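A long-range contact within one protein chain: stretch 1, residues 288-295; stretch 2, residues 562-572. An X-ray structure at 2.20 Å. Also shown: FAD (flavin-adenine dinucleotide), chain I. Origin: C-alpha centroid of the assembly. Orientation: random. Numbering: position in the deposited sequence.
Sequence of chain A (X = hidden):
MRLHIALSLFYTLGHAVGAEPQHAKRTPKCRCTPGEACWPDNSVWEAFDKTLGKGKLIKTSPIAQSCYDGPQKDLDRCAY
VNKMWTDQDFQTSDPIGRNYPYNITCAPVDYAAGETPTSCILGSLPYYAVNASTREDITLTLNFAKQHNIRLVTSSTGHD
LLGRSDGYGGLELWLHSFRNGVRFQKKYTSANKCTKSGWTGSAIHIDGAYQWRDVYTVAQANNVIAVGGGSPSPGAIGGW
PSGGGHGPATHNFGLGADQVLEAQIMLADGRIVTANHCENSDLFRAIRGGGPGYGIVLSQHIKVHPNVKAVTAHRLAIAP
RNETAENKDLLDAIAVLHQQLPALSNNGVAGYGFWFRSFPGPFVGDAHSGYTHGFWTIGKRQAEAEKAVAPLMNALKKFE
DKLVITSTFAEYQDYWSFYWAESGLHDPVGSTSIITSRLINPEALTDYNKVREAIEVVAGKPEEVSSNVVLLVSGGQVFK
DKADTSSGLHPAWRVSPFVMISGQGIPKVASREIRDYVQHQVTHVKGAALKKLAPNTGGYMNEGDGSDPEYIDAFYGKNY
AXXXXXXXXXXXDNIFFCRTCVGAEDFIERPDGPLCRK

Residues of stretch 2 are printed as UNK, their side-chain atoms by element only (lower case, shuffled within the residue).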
# COMPACT_ATOMS: atom_id res chain seq x y z
N ARG A 288 -11.58 8.75 2.30
CA ARG A 288 -10.35 9.52 2.44
C ARG A 288 -9.67 9.25 3.78
O ARG A 288 -9.51 10.15 4.60
CB ARG A 288 -10.67 11.01 2.28
CG ARG A 288 -11.04 11.42 0.86
CD ARG A 288 -11.37 12.89 0.75
NE ARG A 288 -10.32 13.74 1.33
CZ ARG A 288 -10.49 14.98 1.80
NH1 ARG A 288 -11.68 15.58 1.76
NH2 ARG A 288 -9.47 15.65 2.33
N GLY A 289 -9.25 8.01 3.98
CA GLY A 289 -8.54 7.59 5.21
C GLY A 289 -9.13 6.41 5.97
O GLY A 289 -8.47 5.85 6.85
N GLY A 290 -10.37 6.03 5.65
CA GLY A 290 -11.04 4.93 6.34
C GLY A 290 -10.97 3.60 5.66
O GLY A 290 -11.72 2.70 6.01
N GLY A 291 -10.08 3.46 4.69
CA GLY A 291 -9.87 2.21 4.01
C GLY A 291 -10.86 1.91 2.92
O GLY A 291 -11.60 2.77 2.50
N PRO A 292 -10.83 0.66 2.41
CA PRO A 292 -11.78 0.20 1.41
C PRO A 292 -13.06 -0.32 2.01
O PRO A 292 -13.13 -0.54 3.22
CB PRO A 292 -11.03 -0.93 0.70
CG PRO A 292 -9.77 -1.18 1.51
CD PRO A 292 -9.87 -0.40 2.76
N GLY A 293 -14.05 -0.50 1.15
CA GLY A 293 -15.25 -1.27 1.47
C GLY A 293 -16.52 -0.49 1.72
O GLY A 293 -17.44 -1.02 2.35
N TYR A 294 -16.55 0.77 1.28
CA TYR A 294 -17.73 1.63 1.45
C TYR A 294 -18.61 1.62 0.21
O TYR A 294 -19.81 1.84 0.30
CB TYR A 294 -17.33 3.05 1.84
CG TYR A 294 -16.52 3.10 3.11
CD1 TYR A 294 -17.13 3.11 4.36
CD2 TYR A 294 -15.13 3.11 3.06
CE1 TYR A 294 -16.39 3.14 5.51
CE2 TYR A 294 -14.37 3.14 4.21
CZ TYR A 294 -15.00 3.17 5.44
OH TYR A 294 -14.24 3.23 6.59
N GLY A 295 -18.01 1.28 -0.93
CA GLY A 295 -18.67 1.31 -2.23
C GLY A 295 -17.60 1.04 -3.26
O GLY A 295 -16.42 0.99 -2.90
N UNK A 562 -16.78 6.95 13.45
CA UNK A 562 -17.34 7.64 12.29
C UNK A 562 -17.16 6.83 11.03
O UNK A 562 -18.06 6.81 10.19
o UNK A 562 -17.39 12.56 12.14
n UNK A 562 -15.51 11.42 12.77
c UNK A 562 -16.67 9.00 12.09
c UNK A 562 -17.59 10.18 12.26
c UNK A 562 -16.81 11.49 12.39
N UNK A 563 -16.02 6.17 10.86
CA UNK A 563 -15.86 5.29 9.70
C UNK A 563 -16.90 4.18 9.74
O UNK A 563 -17.60 3.92 8.75
n UNK A 563 -11.52 6.86 9.20
c UNK A 563 -13.38 5.70 9.37
c UNK A 563 -12.08 5.71 9.73
c UNK A 563 -12.45 7.50 8.52
n UNK A 563 -13.58 6.82 8.60
c UNK A 563 -14.46 4.70 9.65
N UNK A 564 -17.02 3.55 10.90
CA UNK A 564 -18.00 2.49 11.09
C UNK A 564 -19.43 2.94 10.81
O UNK A 564 -20.16 2.20 10.20
c UNK A 564 -18.63 0.60 12.79
c UNK A 564 -18.22 -0.51 11.84
c UNK A 564 -18.33 0.21 14.24
c UNK A 564 -17.92 1.92 12.50
N UNK A 565 -19.81 4.14 11.23
CA UNK A 565 -21.17 4.63 10.94
C UNK A 565 -21.43 4.68 9.42
O UNK A 565 -22.43 4.14 8.93
c UNK A 565 -21.43 5.98 11.60
N UNK A 566 -20.52 5.32 8.70
CA UNK A 566 -20.55 5.35 7.23
C UNK A 566 -20.61 3.92 6.61
O UNK A 566 -21.35 3.68 5.66
c UNK A 566 -19.36 6.11 6.70
N UNK A 567 -19.83 3.00 7.17
CA UNK A 567 -19.85 1.62 6.75
C UNK A 567 -21.23 0.99 6.90
O UNK A 567 -21.71 0.35 5.99
c UNK A 567 -18.81 0.80 7.53
n UNK A 567 -18.21 -2.94 4.13
c UNK A 567 -18.54 -0.99 5.74
c UNK A 567 -18.47 -2.50 5.52
c UNK A 567 -18.81 -0.68 7.22
N UNK A 568 -21.83 1.18 8.07
CA UNK A 568 -23.13 0.61 8.35
C UNK A 568 -24.28 1.31 7.58
O UNK A 568 -25.25 0.64 7.18
c UNK A 568 -22.52 -0.44 10.59
c UNK A 568 -21.58 -1.46 14.10
n UNK A 568 -21.06 -2.59 14.61
n UNK A 568 -21.85 -0.44 14.91
c UNK A 568 -23.37 0.60 9.86
c UNK A 568 -22.45 -0.21 12.11
n UNK A 568 -21.84 -1.37 12.79
N UNK A 569 -24.16 2.62 7.34
CA UNK A 569 -25.13 3.37 6.51
C UNK A 569 -25.09 2.92 5.05
O UNK A 569 -26.11 2.54 4.50
c UNK A 569 -26.17 8.10 4.90
c UNK A 569 -24.85 4.88 6.59
c UNK A 569 -25.43 7.23 5.91
c UNK A 569 -25.76 5.76 5.74
n UNK A 569 -25.76 9.53 5.04
N UNK A 570 -23.91 2.94 4.44
CA UNK A 570 -23.76 2.75 3.00
C UNK A 570 -23.61 1.30 2.53
O UNK A 570 -23.91 1.00 1.37
c UNK A 570 -22.64 7.24 3.57
c UNK A 570 -23.66 5.66 1.54
c UNK A 570 -22.36 5.87 3.55
o UNK A 570 -23.70 9.15 2.56
c UNK A 570 -23.93 7.02 1.55
c UNK A 570 -23.42 7.81 2.56
c UNK A 570 -22.86 5.07 2.54
c UNK A 570 -22.58 3.59 2.49
N UNK A 571 -23.12 0.43 3.42
CA UNK A 571 -23.05 -0.99 3.15
C UNK A 571 -23.52 -1.81 4.34
O UNK A 571 -22.72 -2.47 4.98
c UNK A 571 -21.52 -2.78 2.20
o UNK A 571 -20.39 -3.27 2.14
c UNK A 571 -21.63 -1.37 2.75
o UNK A 571 -22.54 -3.39 1.83
N UNK A 572 -24.84 -1.77 4.65
CA UNK A 572 -25.34 -2.49 5.82
C UNK A 572 -25.13 -4.02 5.80
O UNK A 572 -25.04 -4.64 6.85
c UNK A 572 -27.17 -1.52 4.55
c UNK A 572 -25.90 -1.04 3.94
c UNK A 572 -26.84 -2.14 5.86
PA FAD I . -5.79 -3.81 -4.87
O1A FAD I . -5.18 -5.09 -4.30
O2A FAD I . -6.36 -3.89 -6.25
O5B FAD I . -6.89 -3.33 -3.85
C5B FAD I . -6.51 -2.94 -2.55
C4B FAD I . -7.75 -2.82 -1.69
O4B FAD I . -8.53 -1.76 -2.24
C3B FAD I . -8.67 -4.02 -1.66
O3B FAD I . -9.36 -3.99 -0.41
C2B FAD I . -9.69 -3.74 -2.73
O2B FAD I . -11.00 -4.26 -2.48
C1B FAD I . -9.79 -2.23 -2.68
N9A FAD I . -10.10 -1.56 -3.95
C8A FAD I . -9.30 -1.46 -5.02
N7A FAD I . -9.89 -0.74 -5.99
C5A FAD I . -11.08 -0.37 -5.53
C6A FAD I . -12.18 0.42 -6.07
N6A FAD I . -12.03 0.92 -7.32
N1A FAD I . -13.28 0.59 -5.29
C2A FAD I . -13.36 0.05 -4.05
N3A FAD I . -12.36 -0.68 -3.48
C4A FAD I . -11.22 -0.90 -4.18
N1 FAD I . 1.78 2.47 -1.13
C2 FAD I . 2.26 3.70 -0.85
O2 FAD I . 1.63 4.43 -0.04
N3 FAD I . 3.36 4.19 -1.44
C4 FAD I . 4.09 3.47 -2.32
O4 FAD I . 5.13 3.92 -2.85
C4X FAD I . 3.65 2.10 -2.66
N5 FAD I . 4.34 1.33 -3.52
C5X FAD I . 3.91 0.08 -3.82
C6 FAD I . 4.63 -0.69 -4.73
C7 FAD I . 4.21 -1.97 -5.08
C7M FAD I . 5.12 -2.67 -6.06
C8 FAD I . 2.96 -2.52 -4.49
C8M FAD I . 2.41 -3.89 -4.86
C9 FAD I . 2.25 -1.76 -3.57
C9A FAD I . 2.66 -0.47 -3.20
N10 FAD I . 1.95 0.35 -2.28
C10 FAD I . 2.42 1.64 -1.99
C1' FAD I . 0.75 -0.12 -1.55
C2' FAD I . -0.61 0.24 -2.03
O2' FAD I . -0.90 1.55 -1.56
C3' FAD I . -1.64 -0.73 -1.43
O3' FAD I . -1.26 -2.10 -1.64
C4' FAD I . -3.04 -0.49 -1.98
O4' FAD I . -3.95 -1.41 -1.37
C5' FAD I . -3.07 -0.63 -3.49
O5' FAD I . -4.37 -0.39 -3.98
P FAD I . -4.70 -1.16 -5.33
O1P FAD I . -3.59 -0.95 -6.32
O2P FAD I . -6.10 -0.79 -5.69
O3P FAD I . -4.62 -2.69 -4.80
O HOH W 1 -22.10 0.70 -0.52

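Position 562 carries three side-chain carbons, the third bearing one oxygen and one nitrogen. That is a terminal amide on a two-methylene arm, hence Gln562. Its side chain is out of reach of stretch 1.

At position 563 the CB lies 3.4 Å from Tyr294 OH, and one carbon is followed by a five-membered ring of three carbons and two nitrogens, which only an imidazole satisfies: His563. Its CA-to-CB bond points toward stretch 1, and the ring lies against the glycine run. Gly290 CA sits 3.5 Å from the centroid of the His563 ring and 12° off its normal, a CH-pi contact over one face. An ideal CB on Gly290 would fall 2.8 Å from His563 ND1, a clash, so this close approach depends on a bare CA.

Position 564 shows four carbons forked at the second, which gives Leu564; it points away from stretch 1. Position 565 has a single carbon, so it is Ala565, also directed away. Position 566 again has a single carbon, but this one points toward stretch 1, and the CB of 566 lies 4.4 Å from Tyr294 CE1, an apolar contact between side chains; this second alanine is Ala566.

At position 567 four carbons run in a row and end in nitrogen, and that nitrogen lies 2.7 Å from Gly293 O. The unbranched chain with a terminal amine identifies Lys567. Its NZ donates a hydrogen bond to Gly293 O over that distance. With chi1 t, chi2 p and the last two angles t, a single turn at chi2 is followed by an extended end.

Position 568 has three carbons, a nitrogen, then a carbon carrying two more nitrogens: a guanidinium, so Arg568. Position 569 repeats the pattern of four carbons and a terminal nitrogen, giving Lys569, with all four chi angles t. Both side chains are out of reach of stretch 1, and both residues touch crystal neighbours.

At position 570 the CB lies 3.9 Å from Tyr294 O; one carbon leads to a six-carbon ring bearing one oxygen, a phenol, so this is Tyr570. The end of its side chain leads away. Position 571 has two carbons, the second holding two oxygens, and one of these oxygens of 571 makes a contact of 3.7 Å with Gly293 O; the carboxylate identifies Asp571. This first residue to leave helical phi/psi forms a salt bridge in which Lys567 NZ lies 3.0 Å from Asp571 OD2. Position 572 closes three carbons onto its own backbone nitrogen, hence Pro572, out of reach.

The contact buries 342 Å² in total, and Tyr294 gives up the most area of any residue, 109 Å². Its CA-to-CB bond points away, yet its end returns to the helix, with Tyr294 CE1 3.8 Å from Lys567 N near the ring plane. Tyr294 OH donates to Gly290 O at 2.6 Å, linking the ring to its own loop. One water donates to both Tyr294 O (2.7 Å) and Tyr570 O (2.6 Å). Thus edge packing, one direct hydrogen bond, a CH-pi contact and a water bridge join loop to helix.

Stretch 2, residues 562-572: QHLAAKRKYDP
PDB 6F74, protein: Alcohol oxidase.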